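FdhC (Acinetobacter nosocomialis, PDB 5KTC) transfers an (R)-3-hydroxybutanoyl group from coenzyme A to the 3-amino group of a dTDP-linked 3,6-dideoxy-D-galactose, as a sugar N-acyltransferase of the GNAT superfamily. Local coordinates at residues A8-L13 with A108-L113; T104-V109 with A175-K180; F66-S71 with S75-V80. All coordinates share one frame; numbering follows the deposited sequence.

Interaction 1: residues A8-L13 with A108-L113. With COA (coenzyme A), chain D.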
loop_
_atom_site.group_PDB
_atom_site.type_symbol
_atom_site.label_atom_id
_atom_site.label_comp_id
_atom_site.label_asym_id
_atom_site.label_seq_id
_atom_site.Cartn_x
_atom_site.Cartn_y
_atom_site.Cartn_z
ATOM N N ALA A 8 2.639 -12.236 0.977
ATOM C CA ALA A 8 2.339 -12.538 2.370
ATOM C C ALA A 8 1.528 -13.778 2.397
ATOM O O ALA A 8 1.524 -14.562 1.417
ATOM C CB ALA A 8 1.673 -11.359 3.067
ATOM N N ASN A 9 0.847 -13.984 3.492
ATOM C CA ASN A 9 0.060 -15.198 3.647
ATOM C C ASN A 9 -1.098 -15.436 2.704
ATOM O O ASN A 9 -1.314 -16.550 2.256
ATOM C CB ASN A 9 -0.485 -15.260 5.058
ATOM C CG ASN A 9 0.220 -16.276 5.893
ATOM O OD1 ASN A 9 1.282 -16.819 5.528
ATOM N ND2 ASN A 9 -0.381 -16.581 7.009
ATOM N N THR A 10 -1.908 -14.425 2.512
ATOM C CA THR A 10 -3.097 -14.558 1.729
ATOM C C THR A 10 -3.105 -13.672 0.528
ATOM O O THR A 10 -4.038 -13.764 -0.220
ATOM C CB THR A 10 -4.373 -14.365 2.521
ATOM O OG1 THR A 10 -4.601 -12.977 2.867
ATOM C CG2 THR A 10 -4.386 -15.309 3.809
ATOM N N THR A 11 -2.076 -12.853 0.363
ATOM C CA THR A 11 -2.009 -11.888 -0.751
ATOM C C THR A 11 -0.622 -11.807 -1.331
ATOM O O THR A 11 0.329 -12.287 -0.736
ATOM C CB THR A 11 -2.406 -10.461 -0.292
ATOM O OG1 THR A 11 -1.577 -10.125 0.816
ATOM C CG2 THR A 11 -3.887 -10.356 0.119
ATOM N N TYR A 12 -0.511 -11.181 -2.523
ATOM C CA TYR A 12 0.742 -10.872 -3.125
ATOM C C TYR A 12 0.569 -9.638 -3.981
ATOM O O TYR A 12 -0.563 -9.249 -4.285
ATOM C CB TYR A 12 1.286 -12.015 -3.969
ATOM C CG TYR A 12 0.473 -12.471 -5.141
ATOM C CD1 TYR A 12 -0.505 -13.455 -5.007
ATOM C CD2 TYR A 12 0.662 -11.934 -6.389
ATOM C CE1 TYR A 12 -1.222 -13.921 -6.086
ATOM C CE2 TYR A 12 -0.076 -12.386 -7.482
ATOM C CZ TYR A 12 -1.045 -13.360 -7.344
ATOM O OH TYR A 12 -1.863 -13.771 -8.415
ATOM N N LEU A 13 1.671 -9.002 -4.275
ATOM C CA LEU A 13 1.683 -7.750 -5.049
ATOM C C LEU A 13 2.508 -7.948 -6.277
ATOM O O LEU A 13 3.532 -8.579 -6.227
ATOM C CB LEU A 13 2.332 -6.588 -4.276
ATOM C CG LEU A 13 1.829 -6.114 -2.900
ATOM C CD1 LEU A 13 2.152 -4.674 -2.555
ATOM C CD2 LEU A 13 0.421 -6.422 -2.545
ATOM N N ALA A 108 -5.612 -6.007 4.312
ATOM C CA ALA A 108 -5.194 -4.626 4.687
ATOM C C ALA A 108 -3.891 -4.683 5.484
ATOM O O ALA A 108 -2.918 -3.971 5.198
ATOM C CB ALA A 108 -6.306 -3.890 5.444
ATOM N N VAL A 109 -3.845 -5.586 6.456
ATOM C CA VAL A 109 -2.620 -5.772 7.262
ATOM C C VAL A 109 -1.471 -6.267 6.399
ATOM O O VAL A 109 -0.329 -5.757 6.486
ATOM C CB VAL A 109 -2.835 -6.742 8.460
ATOM C CG1 VAL A 109 -1.581 -6.888 9.258
ATOM C CG2 VAL A 109 -3.976 -6.291 9.324
ATOM N N GLU A 110 -1.726 -7.274 5.579
ATOM C CA GLU A 110 -0.628 -7.852 4.809
ATOM C C GLU A 110 -0.007 -6.836 3.803
ATOM O O GLU A 110 1.211 -6.721 3.637
ATOM C CB GLU A 110 -1.153 -9.060 3.999
ATOM C CG GLU A 110 -1.592 -10.243 4.880
ATOM C CD GLU A 110 -2.033 -11.472 4.116
ATOM O OE1 GLU A 110 -1.813 -11.608 2.906
ATOM O OE2 GLU A 110 -2.543 -12.359 4.787
ATOM N N SER A 111 -0.911 -6.149 3.123
ATOM C CA SER A 111 -0.492 -5.168 2.067
ATOM C C SER A 111 0.256 -3.996 2.686
ATOM O O SER A 111 1.320 -3.600 2.169
ATOM C CB SER A 111 -1.681 -4.736 1.214
ATOM O OG SER A 111 -2.698 -4.101 1.924
ATOM N N ALA A 112 -0.200 -3.502 3.846
ATOM C CA ALA A 112 0.541 -2.447 4.519
ATOM C C ALA A 112 2.000 -2.914 4.879
ATOM O O ALA A 112 3.015 -2.213 4.620
ATOM C CB ALA A 112 -0.222 -1.928 5.776
ATOM N N LEU A 113 2.097 -4.143 5.400
ATOM C CA LEU A 113 3.364 -4.664 5.784
ATOM C C LEU A 113 4.278 -4.828 4.588
ATOM O O LEU A 113 5.469 -4.597 4.688
ATOM C CB LEU A 113 3.222 -6.008 6.550
ATOM C CG LEU A 113 2.488 -5.860 7.868
ATOM C CD1 LEU A 113 2.052 -7.256 8.379
ATOM C CD2 LEU A 113 3.379 -5.092 8.875
HETATM N N1A COA D . -3.422 -6.097 13.995
HETATM C C2A COA D . -4.282 -7.129 13.840
HETATM N N3A COA D . -5.390 -7.041 13.100
HETATM C C4A COA D . -5.608 -5.927 12.417
HETATM C C5A COA D . -4.681 -4.772 12.506
HETATM C C6A COA D . -3.534 -4.919 13.369
HETATM N N6A COA D . -2.650 -3.936 13.526
HETATM N N7A COA D . -5.162 -3.816 11.723
HETATM C C8A COA D . -6.305 -4.289 11.184
HETATM N N9A COA D . -6.570 -5.552 11.614
HETATM C C1B COA D . -7.711 -6.408 11.221
HETATM C C2B COA D . -9.002 -5.581 11.239
HETATM O O2B COA D . -9.622 -5.530 12.535
HETATM C C3B COA D . -9.817 -6.254 10.189
HETATM O O3B COA D . -10.342 -7.457 10.760
HETATM P P3B COA D . -11.905 -7.566 11.118
HETATM O O7A COA D . -12.444 -8.293 9.878
HETATM O O8A COA D . -11.670 -8.429 12.326
HETATM O O9A COA D . -12.430 -6.168 11.326
HETATM C C4B COA D . -8.788 -6.641 9.149
HETATM O O4B COA D . -7.554 -6.833 9.859
HETATM C C5B COA D . -8.706 -5.665 7.993
HETATM O O5B COA D . -8.407 -4.371 8.469
HETATM P P1A COA D . -9.406 -3.179 8.186
HETATM O O1A COA D . -8.952 -1.994 9.010
HETATM O O2A COA D . -10.854 -3.579 8.099
HETATM O O3A COA D . -9.049 -2.658 6.696
HETATM P P2A COA D . -9.823 -2.723 5.347
HETATM O O4A COA D . -10.067 -4.123 4.850
HETATM O O5A COA D . -11.039 -1.815 5.350
HETATM O O6A COA D . -8.762 -2.104 4.327
HETATM C CBP COA D . -8.555 0.002 3.119
HETATM C CCP COA D . -8.423 -0.728 4.466
HETATM C CDP COA D . -8.230 1.452 3.375
HETATM C CEP COA D . -7.578 -0.575 2.099
HETATM C CAP COA D . -10.003 -0.166 2.596
HETATM O OAP COA D . -10.877 0.131 3.734
HETATM C C9P COA D . -10.320 0.652 1.410
HETATM O O9P COA D . -10.055 0.365 0.223
HETATM N N8P COA D . -10.941 1.811 1.710
HETATM C C7P COA D . -11.297 2.720 0.687
HETATM C C6P COA D . -10.160 3.448 0.014
HETATM C C5P COA D . -9.450 4.316 1.020
HETATM O O5P COA D . -10.120 5.087 1.730
HETATM N N4P COA D . -8.143 4.171 1.108
HETATM C C3P COA D . -7.352 4.854 2.136
HETATM C C2P COA D . -7.122 6.342 1.810
HETATM S S1P COA D . -6.375 7.159 3.268
HETATM O O HOH W 1 -2.120 -13.578 7.132
#
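Glu110 reaches from helix 107-122 to the start of strand 11-15 and spends its carboxylate on Thr10 and Thr11, tying the first strand of the GNAT sheet to the helix whose N-terminal turn borders coenzyme A. Its CB lies 3.4 Å from Thr11 OG1 and close to the methyl of Ala8, which CG also passes. The chain starts with CG beside the backbone N (chi1 -67°) and then runs extended through CD (chi2 -176°), which carries the acid group across the gap to the bend at Ala8-Thr11, itself closed by a backbone bond from Ala8 N to Thr11 O. At the tip the two oxygens divide the work. Glu110 OE1 accepts from Thr10 N at 2.8 Å on its syn side. The same Glu110 OE1 accepts from Thr11 OG1 at 2.6 Å on its anti side, and both donors stand close to the carboxylate plane. Glu110 OE2 is approached differently: Thr10 OG1 sits 2.9 Å from it but 45° out of the plane, and that hydroxyl also bonds to Thr104 OG1. Bonds to both oxygens fix the rotation of the carboxylate, and so many donors around it would be expected to stabilise the charged form. On the same helix, Ala108 and Val109 belong to the coenzyme A pocket; Val109 CG2 packs 3.5 Å from C4A of the adenine. A water completes the grip on the acid, donating to Glu110 OE2 at 2.7 Å and accepting a weak bond from Asn9 ND2.

Interaction 2: residues T104-V109 with A175-K180. With COA (coenzyme A), chain D.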
loop_
_atom_site.group_PDB
_atom_site.type_symbol
_atom_site.label_atom_id
_atom_site.label_comp_id
_atom_site.label_asym_id
_atom_site.label_seq_id
_atom_site.Cartn_x
_atom_site.Cartn_y
_atom_site.Cartn_z
ATOM N N THR A 104 -9.172 -10.661 0.839
ATOM C CA THR A 104 -9.079 -11.541 1.976
ATOM C C THR A 104 -9.227 -10.716 3.246
ATOM O O THR A 104 -9.069 -9.477 3.228
ATOM C CB THR A 104 -7.746 -12.272 2.049
ATOM O OG1 THR A 104 -6.717 -11.313 1.975
ATOM C CG2 THR A 104 -7.559 -13.234 0.893
ATOM N N LYS A 105 -9.558 -11.404 4.336
ATOM C CA LYS A 105 -9.954 -10.735 5.594
ATOM C C LYS A 105 -8.882 -9.745 6.097
ATOM O O LYS A 105 -9.216 -8.618 6.489
ATOM C CB LYS A 105 -10.185 -11.755 6.686
ATOM C CG LYS A 105 -10.845 -11.172 7.913
ATOM C CD LYS A 105 -11.315 -12.317 8.807
ATOM C CE LYS A 105 -11.875 -11.806 10.134
ATOM N NZ LYS A 105 -13.086 -10.941 9.988
ATOM N N TYR A 106 -7.641 -10.220 6.073
ATOM C CA TYR A 106 -6.516 -9.503 6.600
ATOM C C TYR A 106 -5.646 -8.893 5.494
ATOM O O TYR A 106 -4.518 -8.528 5.765
ATOM C CB TYR A 106 -5.659 -10.419 7.547
ATOM C CG TYR A 106 -6.505 -10.938 8.712
ATOM C CD1 TYR A 106 -7.102 -10.053 9.601
ATOM C CD2 TYR A 106 -6.747 -12.303 8.900
ATOM C CE1 TYR A 106 -7.925 -10.502 10.637
ATOM C CE2 TYR A 106 -7.580 -12.753 9.933
ATOM C CZ TYR A 106 -8.149 -11.862 10.793
ATOM O OH TYR A 106 -8.987 -12.279 11.814
ATOM N N ALA A 107 -6.160 -8.786 4.274
ATOM C CA ALA A 107 -5.394 -8.141 3.183
ATOM C C ALA A 107 -4.829 -6.767 3.547
ATOM O O ALA A 107 -3.746 -6.371 3.072
ATOM C CB ALA A 107 -6.291 -7.988 1.962
ATOM N N ALA A 108 -5.612 -6.007 4.312
ATOM C CA ALA A 108 -5.194 -4.626 4.687
ATOM C C ALA A 108 -3.891 -4.683 5.484
ATOM O O ALA A 108 -2.918 -3.971 5.198
ATOM C CB ALA A 108 -6.306 -3.890 5.444
ATOM N N VAL A 109 -3.845 -5.586 6.456
ATOM C CA VAL A 109 -2.620 -5.772 7.262
ATOM C C VAL A 109 -1.471 -6.267 6.399
ATOM O O VAL A 109 -0.329 -5.757 6.486
ATOM C CB VAL A 109 -2.835 -6.742 8.460
ATOM C CG1 VAL A 109 -1.581 -6.888 9.258
ATOM C CG2 VAL A 109 -3.976 -6.291 9.324
ATOM N N ALA A 175 4.740 -11.178 12.250
ATOM C CA ALA A 175 5.249 -12.287 11.429
ATOM C C ALA A 175 4.149 -13.222 10.944
ATOM O O ALA A 175 4.272 -13.749 9.844
ATOM C CB ALA A 175 6.327 -13.093 12.168
ATOM N N ARG A 176 3.119 -13.454 11.762
ATOM C CA ARG A 176 2.025 -14.367 11.401
ATOM C C ARG A 176 1.261 -13.922 10.115
ATOM O O ARG A 176 0.548 -14.722 9.491
ATOM C CB ARG A 176 1.018 -14.560 12.545
ATOM C CG ARG A 176 0.204 -13.358 12.914
ATOM C CD ARG A 176 -0.582 -13.675 14.125
ATOM N NE ARG A 176 -1.285 -12.549 14.629
ATOM C CZ ARG A 176 -2.530 -12.212 14.351
ATOM N NH1 ARG A 176 -3.283 -12.934 13.515
ATOM N NH2 ARG A 176 -3.013 -11.117 14.921
ATOM N N PHE A 177 1.304 -12.630 9.806
ATOM C CA PHE A 177 0.631 -12.121 8.619
ATOM C C PHE A 177 1.471 -12.269 7.342
ATOM O O PHE A 177 0.947 -12.191 6.233
ATOM C CB PHE A 177 0.278 -10.646 8.828
ATOM C CG PHE A 177 -0.794 -10.406 9.836
ATOM C CD1 PHE A 177 -2.124 -10.528 9.483
ATOM C CD2 PHE A 177 -0.457 -10.004 11.105
ATOM C CE1 PHE A 177 -3.137 -10.290 10.377
ATOM C CE2 PHE A 177 -1.456 -9.747 12.016
ATOM C CZ PHE A 177 -2.795 -9.893 11.656
ATOM N N LEU A 178 2.774 -12.445 7.498
ATOM C CA LEU A 178 3.681 -12.411 6.402
ATOM C C LEU A 178 4.028 -13.778 5.850
ATOM O O LEU A 178 4.477 -13.888 4.700
ATOM C CB LEU A 178 4.919 -11.690 6.826
ATOM C CG LEU A 178 4.741 -10.176 7.006
ATOM C CD1 LEU A 178 5.914 -9.617 7.816
ATOM C CD2 LEU A 178 4.719 -9.447 5.682
ATOM N N GLY A 179 3.817 -14.834 6.631
ATOM C CA GLY A 179 4.223 -16.170 6.216
ATOM C C GLY A 179 3.808 -17.144 7.287
ATOM O O GLY A 179 3.163 -16.734 8.266
ATOM N N LYS A 180 4.120 -18.412 7.062
ATOM C CA LYS A 180 3.986 -19.455 8.123
ATOM C C LYS A 180 5.110 -19.280 9.115
ATOM O O LYS A 180 6.230 -18.988 8.766
ATOM C CB LYS A 180 4.021 -20.854 7.516
ATOM C CG LYS A 180 2.785 -21.110 6.639
ATOM C CD LYS A 180 2.569 -22.607 6.371
ATOM C CE LYS A 180 1.149 -22.851 5.845
ATOM N NZ LYS A 180 1.258 -23.669 4.614
HETATM N N1A COA D . -3.422 -6.097 13.995
HETATM C C2A COA D . -4.282 -7.129 13.840
HETATM N N3A COA D . -5.390 -7.041 13.100
HETATM C C4A COA D . -5.608 -5.927 12.417
HETATM C C5A COA D . -4.681 -4.772 12.506
HETATM C C6A COA D . -3.534 -4.919 13.369
HETATM N N6A COA D . -2.650 -3.936 13.526
HETATM N N7A COA D . -5.162 -3.816 11.723
HETATM C C8A COA D . -6.305 -4.289 11.184
HETATM N N9A COA D . -6.570 -5.552 11.614
HETATM C C1B COA D . -7.711 -6.408 11.221
HETATM C C2B COA D . -9.002 -5.581 11.239
HETATM O O2B COA D . -9.622 -5.530 12.535
HETATM C C3B COA D . -9.817 -6.254 10.189
HETATM O O3B COA D . -10.342 -7.457 10.760
HETATM P P3B COA D . -11.905 -7.566 11.118
HETATM O O7A COA D . -12.444 -8.293 9.878
HETATM O O8A COA D . -11.670 -8.429 12.326
HETATM O O9A COA D . -12.430 -6.168 11.326
HETATM C C4B COA D . -8.788 -6.641 9.149
HETATM O O4B COA D . -7.554 -6.833 9.859
HETATM C C5B COA D . -8.706 -5.665 7.993
HETATM O O5B COA D . -8.407 -4.371 8.469
HETATM P P1A COA D . -9.406 -3.179 8.186
HETATM O O1A COA D . -8.952 -1.994 9.010
HETATM O O2A COA D . -10.854 -3.579 8.099
HETATM O O3A COA D . -9.049 -2.658 6.696
HETATM P P2A COA D . -9.823 -2.723 5.347
HETATM O O4A COA D . -10.067 -4.123 4.850
HETATM O O5A COA D . -11.039 -1.815 5.350
HETATM O O6A COA D . -8.762 -2.104 4.327
HETATM C CBP COA D . -8.555 0.002 3.119
HETATM C CCP COA D . -8.423 -0.728 4.466
HETATM C CDP COA D . -8.230 1.452 3.375
HETATM C CEP COA D . -7.578 -0.575 2.099
HETATM C CAP COA D . -10.003 -0.166 2.596
HETATM O OAP COA D . -10.877 0.131 3.734
HETATM C C9P COA D . -10.320 0.652 1.410
HETATM O O9P COA D . -10.055 0.365 0.223
HETATM N N8P COA D . -10.941 1.811 1.710
HETATM C C7P COA D . -11.297 2.720 0.687
HETATM C C6P COA D . -10.160 3.448 0.014
HETATM C C5P COA D . -9.450 4.316 1.020
HETATM O O5P COA D . -10.120 5.087 1.730
HETATM N N4P COA D . -8.143 4.171 1.108
HETATM C C3P COA D . -7.352 4.854 2.136
HETATM C C2P COA D . -7.122 6.342 1.810
HETATM S S1P COA D . -6.375 7.159 3.268
#
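Phe177, on the short helical turn 175-178 near the C terminus, packs against Val109 and Tyr106 at the beginning of helix 107-122, beside the adenosine of coenzyme A in this GNAT enzyme. The first kind of contact is CH-pi: Val109 CG1 stands over one face of the Phe177 ring, 3.6 Å from its centroid and only 9° off the normal. Val109 holds CG1 anti to its backbone N (chi1 -179°), which sends this methyl to the phenylalanine and leaves the CG2 branch for the adenine. The second is aromatic. Phe177 turns its edge to the face of Tyr106 in an offset T-shaped pair, with the planes at 75° and the centroids 5.8 Å apart; the leading atom, Phe177 CE1, comes to 3.8 Å from Tyr106 CB. Tyr106 occupies the N-cap position of the helix, and the aliphatic CG of Lys105 covers one face of its ring.

Ligand contacts form the third group. The edge of the Tyr106 ring meets the ribose, CD1 lying 3.3 Å from O4B, while Phe177 CZ approaches C2A of the adenine at 3.8 Å. Ala108 CB passes 3.2 Å from O6A, the ester oxygen that joins the diphosphate to the pantetheine arm. The polar grip comes from Lys105, whose NZ gives a 2.7 Å hydrogen bond to O7A of the 3'-phosphate. No hydrogen bond joins the two segments to each other; their contact is apolar and aromatic. Shape and ring orientation therefore fit the C-terminal turn against the helix, whereas the lysine supplies charge complementarity to the phosphate, a division consistent with these residues lining one side of the adenosine pocket.

Interaction 3: residues F66-S71 with S75-V80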
loop_
_atom_site.group_PDB
_atom_site.type_symbol
_atom_site.label_atom_id
_atom_site.label_comp_id
_atom_site.label_asym_id
_atom_site.label_seq_id
_atom_site.Cartn_x
_atom_site.Cartn_y
_atom_site.Cartn_z
ATOM N N PHE A 66 1.425 -1.031 -7.484
ATOM C CA PHE A 66 1.133 -2.460 -7.448
ATOM C C PHE A 66 -0.353 -2.784 -7.476
ATOM O O PHE A 66 -1.167 -2.067 -6.908
ATOM C CB PHE A 66 1.713 -3.114 -6.176
ATOM C CG PHE A 66 3.205 -2.936 -6.019
ATOM C CD1 PHE A 66 3.708 -1.809 -5.447
ATOM C CD2 PHE A 66 4.073 -3.927 -6.394
ATOM C CE1 PHE A 66 5.056 -1.593 -5.297
ATOM C CE2 PHE A 66 5.434 -3.760 -6.276
ATOM C CZ PHE A 66 5.949 -2.589 -5.707
ATOM N N ILE A 67 -0.675 -3.874 -8.163
ATOM C CA ILE A 67 -1.947 -4.554 -7.979
ATOM C C ILE A 67 -1.753 -5.537 -6.801
ATOM O O ILE A 67 -0.704 -6.172 -6.726
ATOM C CB ILE A 67 -2.381 -5.356 -9.211
ATOM C CG1 ILE A 67 -2.389 -4.477 -10.453
ATOM C CG2 ILE A 67 -3.716 -6.012 -8.958
ATOM C CD1 ILE A 67 -3.333 -3.281 -10.400
ATOM N N ILE A 68 -2.757 -5.569 -5.932
ATOM C CA ILE A 68 -2.835 -6.482 -4.828
ATOM C C ILE A 68 -3.699 -7.650 -5.300
ATOM O O ILE A 68 -4.813 -7.419 -5.809
ATOM C CB ILE A 68 -3.456 -5.854 -3.580
ATOM C CG1 ILE A 68 -2.730 -4.559 -3.141
ATOM C CG2 ILE A 68 -3.450 -6.897 -2.458
ATOM C CD1 ILE A 68 -3.448 -3.806 -2.023
ATOM N N PHE A 69 -3.224 -8.877 -5.090
ATOM C CA PHE A 69 -3.909 -10.107 -5.531
ATOM C C PHE A 69 -4.199 -10.983 -4.334
ATOM O O PHE A 69 -3.427 -10.968 -3.407
ATOM C CB PHE A 69 -3.035 -10.928 -6.492
ATOM C CG PHE A 69 -3.071 -10.444 -7.900
ATOM C CD1 PHE A 69 -2.155 -9.446 -8.349
ATOM C CD2 PHE A 69 -4.019 -10.978 -8.794
ATOM C CE1 PHE A 69 -2.211 -9.001 -9.673
ATOM C CE2 PHE A 69 -4.068 -10.515 -10.096
ATOM C CZ PHE A 69 -3.165 -9.531 -10.532
ATOM N N ARG A 70 -5.304 -11.725 -4.381
ATOM C CA ARG A 70 -5.488 -12.832 -3.449
ATOM C C ARG A 70 -4.839 -14.121 -3.996
ATOM O O ARG A 70 -4.985 -14.494 -5.178
ATOM C CB ARG A 70 -6.899 -12.957 -2.938
ATOM C CG ARG A 70 -7.929 -13.415 -3.874
ATOM C CD ARG A 70 -9.278 -13.369 -3.223
ATOM N NE ARG A 70 -9.418 -14.516 -2.316
ATOM C CZ ARG A 70 -10.295 -14.603 -1.334
ATOM N NH1 ARG A 70 -11.075 -13.577 -1.026
ATOM N NH2 ARG A 70 -10.336 -15.719 -0.599
ATOM N N SER A 71 -4.019 -14.717 -3.130
ATOM C CA SER A 71 -3.212 -15.870 -3.440
ATOM C C SER A 71 -3.977 -17.138 -3.791
ATOM O O SER A 71 -3.453 -17.934 -4.525
ATOM C CB SER A 71 -2.373 -16.250 -2.215
ATOM O OG SER A 71 -1.528 -15.164 -1.905
ATOM N N SER A 75 -6.761 -13.645 -8.091
ATOM C CA SER A 75 -7.685 -12.652 -8.549
ATOM C C SER A 75 -7.317 -11.301 -7.910
ATOM O O SER A 75 -6.887 -11.273 -6.744
ATOM C CB SER A 75 -9.125 -13.072 -8.226
ATOM O OG SER A 75 -9.478 -12.915 -6.873
ATOM N N PRO A 76 -7.536 -10.196 -8.646
ATOM C CA PRO A 76 -7.110 -8.881 -8.191
ATOM C C PRO A 76 -8.085 -8.330 -7.202
ATOM O O PRO A 76 -9.296 -8.466 -7.388
ATOM C CB PRO A 76 -7.081 -8.076 -9.474
ATOM C CG PRO A 76 -8.160 -8.663 -10.315
ATOM C CD PRO A 76 -8.080 -10.133 -10.023
ATOM N N ILE A 77 -7.565 -7.805 -6.083
ATOM C CA ILE A 77 -8.405 -7.288 -4.996
ATOM C C ILE A 77 -8.071 -5.827 -4.629
ATOM O O ILE A 77 -8.734 -5.268 -3.810
ATOM C CB ILE A 77 -8.299 -8.164 -3.749
ATOM C CG1 ILE A 77 -6.816 -8.312 -3.276
ATOM C CG2 ILE A 77 -8.864 -9.579 -4.029
ATOM C CD1 ILE A 77 -6.743 -8.898 -1.872
ATOM N N GLY A 78 -7.073 -5.205 -5.269
ATOM C CA GLY A 78 -6.830 -3.800 -4.997
ATOM C C GLY A 78 -5.549 -3.215 -5.526
ATOM O O GLY A 78 -4.915 -3.793 -6.419
ATOM N N THR A 79 -5.192 -2.037 -4.973
ATOM C CA THR A 79 -4.057 -1.308 -5.413
ATOM C C THR A 79 -3.275 -0.768 -4.257
ATOM O O THR A 79 -3.816 -0.555 -3.150
ATOM C CB THR A 79 -4.418 -0.116 -6.316
ATOM O OG1 THR A 79 -5.268 0.816 -5.619
ATOM C CG2 THR A 79 -5.071 -0.623 -7.528
ATOM N N VAL A 80 -1.993 -0.482 -4.506
ATOM C CA VAL A 80 -1.240 0.319 -3.531
ATOM C C VAL A 80 -0.042 0.903 -4.205
ATOM O O VAL A 80 0.453 0.324 -5.191
ATOM C CB VAL A 80 -0.867 -0.497 -2.249
ATOM C CG1 VAL A 80 0.207 -1.546 -2.565
ATOM C CG2 VAL A 80 -0.443 0.430 -1.109
#
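Ile68 and Ile77 meet at the classic beta bulge of the hairpin formed by strands 63-70 and 75-86, where Ile77 and Gly78 together face Ile68. The carbonyl of Ile68 receives two N-H groups: Ile77 N at 2.8 Å, nearly straight at 171°, and Gly78 N at 3.2 Å, more bent at 136°. In return Ile68 N bonds to Gly78 O. Ile68 has the most surface buried here, and its two branches part: CG2 meets Ile77 CG1 at 3.7 Å, the two side chains crossing at about a right angle, whereas CD1 extends over Gly78 to Thr79 O and the CB of Val80. Ile77 CG1, placed between its backbone N and carbonyl carbon (chi1 56°), lies over Ile68, and CG2 points to the aliphatic part of Arg70. Val80, second in buried surface, closes the regular end of the pairing: its O accepts from Phe66 N at 2.8 Å and its N bonds back to Phe66 O. Beside these bonds Val80 CG1 lies 4.2 Å from Phe66 CB. Past the bulge, Arg70 N bonds to Ser75 O.

The hairpin occupies one half of the GNAT sheet, between strands 11-15 and 91-99. Ile68 touches Leu13 and Leu99, and Val80 packs on Trp94 and Trp97; on the other face Ile67, Pro76 and Thr79 rest against helix 21-28.

From the N terminus, residues 8-13 enter the sheet as one of its two edge strands, and interaction 1 closes a long loop when helix 107-122 returns to them. Interaction 3 falls wholly within that loop as a tight hairpin, its strand 63-70 lying next to strand 11-15, with backbone bonds from Phe69 and Ser71 to Tyr12 and Thr10. Interaction 2 opens in the turn leading into the same helix, so that its loop overlaps that of interaction 1 at the shared Ala108 and Val109, and closes near the C terminus. Thr10 with Thr104 and Asn9 with Phe177 join interactions 1 and 2 directly. Together the three connect edge strand, hairpin, coenzyme-bordering helix and C-terminal turn.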